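Local coordinates for galactose-binding like protein (PDB 7M1A), which binds calcium and, as a SusE-like protein with a galactose-binding-like domain, probably takes part in carbohydrate capture or breakdown by its gut bacterium, at residues A[74-79]-A[167-172]. Numbering follows the deposited sequence.
Sequences WAIQDE and NICFTE. With CA (calcium ion), chain F.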
loop_
_atom_site.group_PDB
_atom_site.type_symbol
_atom_site.label_atom_id
_atom_site.label_comp_id
_atom_site.label_asym_id
_atom_site.label_seq_id
_atom_site.Cartn_x
_atom_site.Cartn_y
_atom_site.Cartn_z
ATOM N N TRP A 74 -1.052 -13.522 14.405
ATOM C CA TRP A 74 -0.110 -13.437 15.530
ATOM C C TRP A 74 0.043 -11.971 15.942
ATOM O O TRP A 74 0.382 -11.131 15.121
ATOM C CB TRP A 74 1.309 -13.980 15.146
ATOM C CG TRP A 74 1.271 -15.462 14.950
ATOM C CD1 TRP A 74 1.659 -16.385 15.874
ATOM C CD2 TRP A 74 0.807 -16.227 13.789
ATOM N NE1 TRP A 74 1.513 -17.658 15.360
ATOM C CE2 TRP A 74 1.023 -17.594 14.062
ATOM C CE3 TRP A 74 0.406 -15.932 12.491
ATOM C CZ2 TRP A 74 0.759 -18.633 13.179
ATOM C CZ3 TRP A 74 0.131 -16.931 11.570
ATOM C CH2 TRP A 74 0.277 -18.289 11.928
ATOM N N ALA A 75 -0.000 -11.732 17.231
ATOM C CA ALA A 75 0.414 -10.502 17.878
ATOM C C ALA A 75 1.947 -10.346 17.796
ATOM O O ALA A 75 2.697 -11.327 17.669
ATOM C CB ALA A 75 -0.065 -10.485 19.335
ATOM N N ILE A 76 2.400 -9.086 17.864
ATOM C CA ILE A 76 3.849 -8.840 17.906
ATOM C C ILE A 76 4.393 -9.576 19.157
ATOM O O ILE A 76 3.766 -9.607 20.233
ATOM C CB ILE A 76 4.090 -7.313 17.981
ATOM C CG1 ILE A 76 3.620 -6.634 16.671
ATOM C CG2 ILE A 76 5.561 -6.959 18.323
ATOM C CD1 ILE A 76 3.477 -5.112 16.806
ATOM N N GLN A 77 5.485 -10.325 18.960
ATOM C CA GLN A 77 5.850 -11.437 19.878
ATOM C C GLN A 77 6.726 -11.051 21.088
ATOM O O GLN A 77 7.877 -11.520 21.282
ATOM C CB GLN A 77 6.534 -12.524 19.035
ATOM C CG GLN A 77 5.626 -13.185 17.975
ATOM C CD GLN A 77 4.623 -14.151 18.577
ATOM O OE1 GLN A 77 3.348 -13.992 18.544
ATOM N NE2 GLN A 77 5.188 -15.231 19.059
ATOM N N ASP A 78 6.162 -10.147 21.887
ATOM C CA ASP A 78 6.863 -9.787 23.115
ATOM C C ASP A 78 5.857 -9.396 24.201
ATOM O O ASP A 78 4.645 -9.262 23.908
ATOM C CB ASP A 78 7.841 -8.640 22.832
ATOM C CG ASP A 78 7.245 -7.438 22.115
ATOM O OD1 ASP A 78 6.107 -7.094 22.384
ATOM O OD2 ASP A 78 7.948 -6.889 21.243
ATOM N N GLU A 79 6.374 -9.290 25.454
ATOM C CA GLU A 79 5.412 -9.090 26.531
ATOM C C GLU A 79 4.687 -7.757 26.448
ATOM O O GLU A 79 3.509 -7.689 26.870
ATOM C CB GLU A 79 6.129 -9.166 27.860
ATOM C CG GLU A 79 6.539 -10.600 28.163
ATOM C CD GLU A 79 7.169 -10.754 29.534
ATOM O OE1 GLU A 79 7.497 -11.910 29.901
ATOM O OE2 GLU A 79 7.327 -9.695 30.219
ATOM N N ASN A 167 -7.756 0.828 17.838
ATOM C CA ASN A 167 -6.503 0.639 17.119
ATOM C C ASN A 167 -6.178 -0.838 16.959
ATOM O O ASN A 167 -6.650 -1.682 17.694
ATOM C CB ASN A 167 -5.405 1.485 17.785
ATOM C CG ASN A 167 -5.637 2.948 17.495
ATOM O OD1 ASN A 167 -5.474 3.386 16.337
ATOM N ND2 ASN A 167 -5.984 3.729 18.506
ATOM N N ILE A 168 -5.263 -1.117 16.036
ATOM C CA ILE A 168 -4.775 -2.479 15.916
ATOM C C ILE A 168 -3.293 -2.493 15.526
ATOM O O ILE A 168 -2.834 -1.718 14.679
ATOM C CB ILE A 168 -5.637 -3.321 14.921
ATOM C CG1 ILE A 168 -5.210 -4.795 14.864
ATOM C CG2 ILE A 168 -5.637 -2.664 13.531
ATOM C CD1 ILE A 168 -6.153 -5.676 14.095
ATOM N N CYS A 169 -2.525 -3.446 16.098
ATOM C CA CYS A 169 -1.188 -3.758 15.602
ATOM C C CYS A 169 -1.023 -5.295 15.719
ATOM O O CYS A 169 -1.528 -5.919 16.652
ATOM C CB CYS A 169 -0.112 -3.024 16.416
ATOM S SG CYS A 169 -0.018 -3.401 18.184
ATOM N N PHE A 170 -0.232 -5.877 14.828
ATOM C CA PHE A 170 0.077 -7.298 14.865
ATOM C C PHE A 170 1.209 -7.579 13.870
ATOM O O PHE A 170 1.562 -6.660 13.078
ATOM C CB PHE A 170 -1.119 -8.233 14.642
ATOM C CG PHE A 170 -1.703 -8.178 13.270
ATOM C CD1 PHE A 170 -2.554 -7.104 12.908
ATOM C CD2 PHE A 170 -1.471 -9.171 12.343
ATOM C CE1 PHE A 170 -3.156 -7.055 11.645
ATOM C CE2 PHE A 170 -2.072 -9.112 11.062
ATOM C CZ PHE A 170 -2.879 -8.037 10.734
ATOM N N THR A 171 1.792 -8.810 13.902
ATOM C CA THR A 171 2.989 -9.089 13.124
ATOM C C THR A 171 2.727 -9.939 11.869
ATOM O O THR A 171 3.540 -9.795 10.898
ATOM C CB THR A 171 4.108 -9.720 13.965
ATOM O OG1 THR A 171 5.261 -9.922 13.138
ATOM C CG2 THR A 171 3.746 -11.082 14.551
ATOM N N GLU A 172 1.750 -10.862 11.836
ATOM C CA GLU A 172 1.628 -11.769 10.696
ATOM C C GLU A 172 0.219 -12.341 10.692
ATOM O O GLU A 172 -0.365 -12.560 11.776
ATOM C CB GLU A 172 2.640 -12.944 10.781
ATOM C CG GLU A 172 2.767 -13.798 9.521
ATOM C CD GLU A 172 3.357 -13.082 8.300
ATOM O OE1 GLU A 172 3.891 -11.966 8.432
ATOM O OE2 GLU A 172 3.359 -13.699 7.232
HETATM CA CA CA F . 5.273 -10.506 9.564
HETATM O O HOH W 1 0.350 -7.094 18.329
HETATM O O HOH W 2 7.126 -9.448 10.548
#
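Trp74 packs its CB against the methyl of Thr171, with 3.8 Å from Trp74 CB to Thr171 CG2, and the benzene edge of its indole reaches the backbone of Glu172. Thr171 and Glu172 both face Trp74, a classic beta bulge between strands 70-74 and 169-176, antiparallel neighbours in the beta-sandwich of the C-terminal galactose-binding-like domain. Two backbone bonds close the bulge, Trp74 N to Glu172 O (2.9 Å) and Thr171 N to Trp74 O (3.0 Å), each almost straight at the hydrogen. Glu172 O also lies in the plane of the indole, at its edge, 3.5 Å from Trp74 CE3. The Thr171 methyl sits between its own backbone N and carbonyl carbon, which brings CG2 against the carbonyl oxygens of Trp74 and Ala75, while OG1, anti to the backbone N (chi1 -178°), is hydrogen-bonded to Val43 O. Beyond the bulge the chains part, and a water bridges them, accepting from Ile76 N and donating to Cys169 O. Ile76 fills the space alongside: CG1 lies against the Phe170 carbonyl carbon and Thr171 CB, and CD1 touches Cys169 SG at 4.1 Å. An alanine here would probably open a gap beside Cys169 SG and leave the backbone at Phe170 and Thr171 less tightly covered. Thr171 and Glu172, the doubled side of the bulge, are consecutive calcium ligands, one through its main-chain oxygen and one through its side chain. Tyr28 O, Asn31 OD1, Arg33 O and a water complete the coordination, and Lys5 forms a salt bridge with Glu172 OE2, probably helping to hold the carboxylate in place. Glu172 bends at chi2 (66°), and its OE1 binds the calcium ion at 2.3 Å, the same distance as Thr171 O.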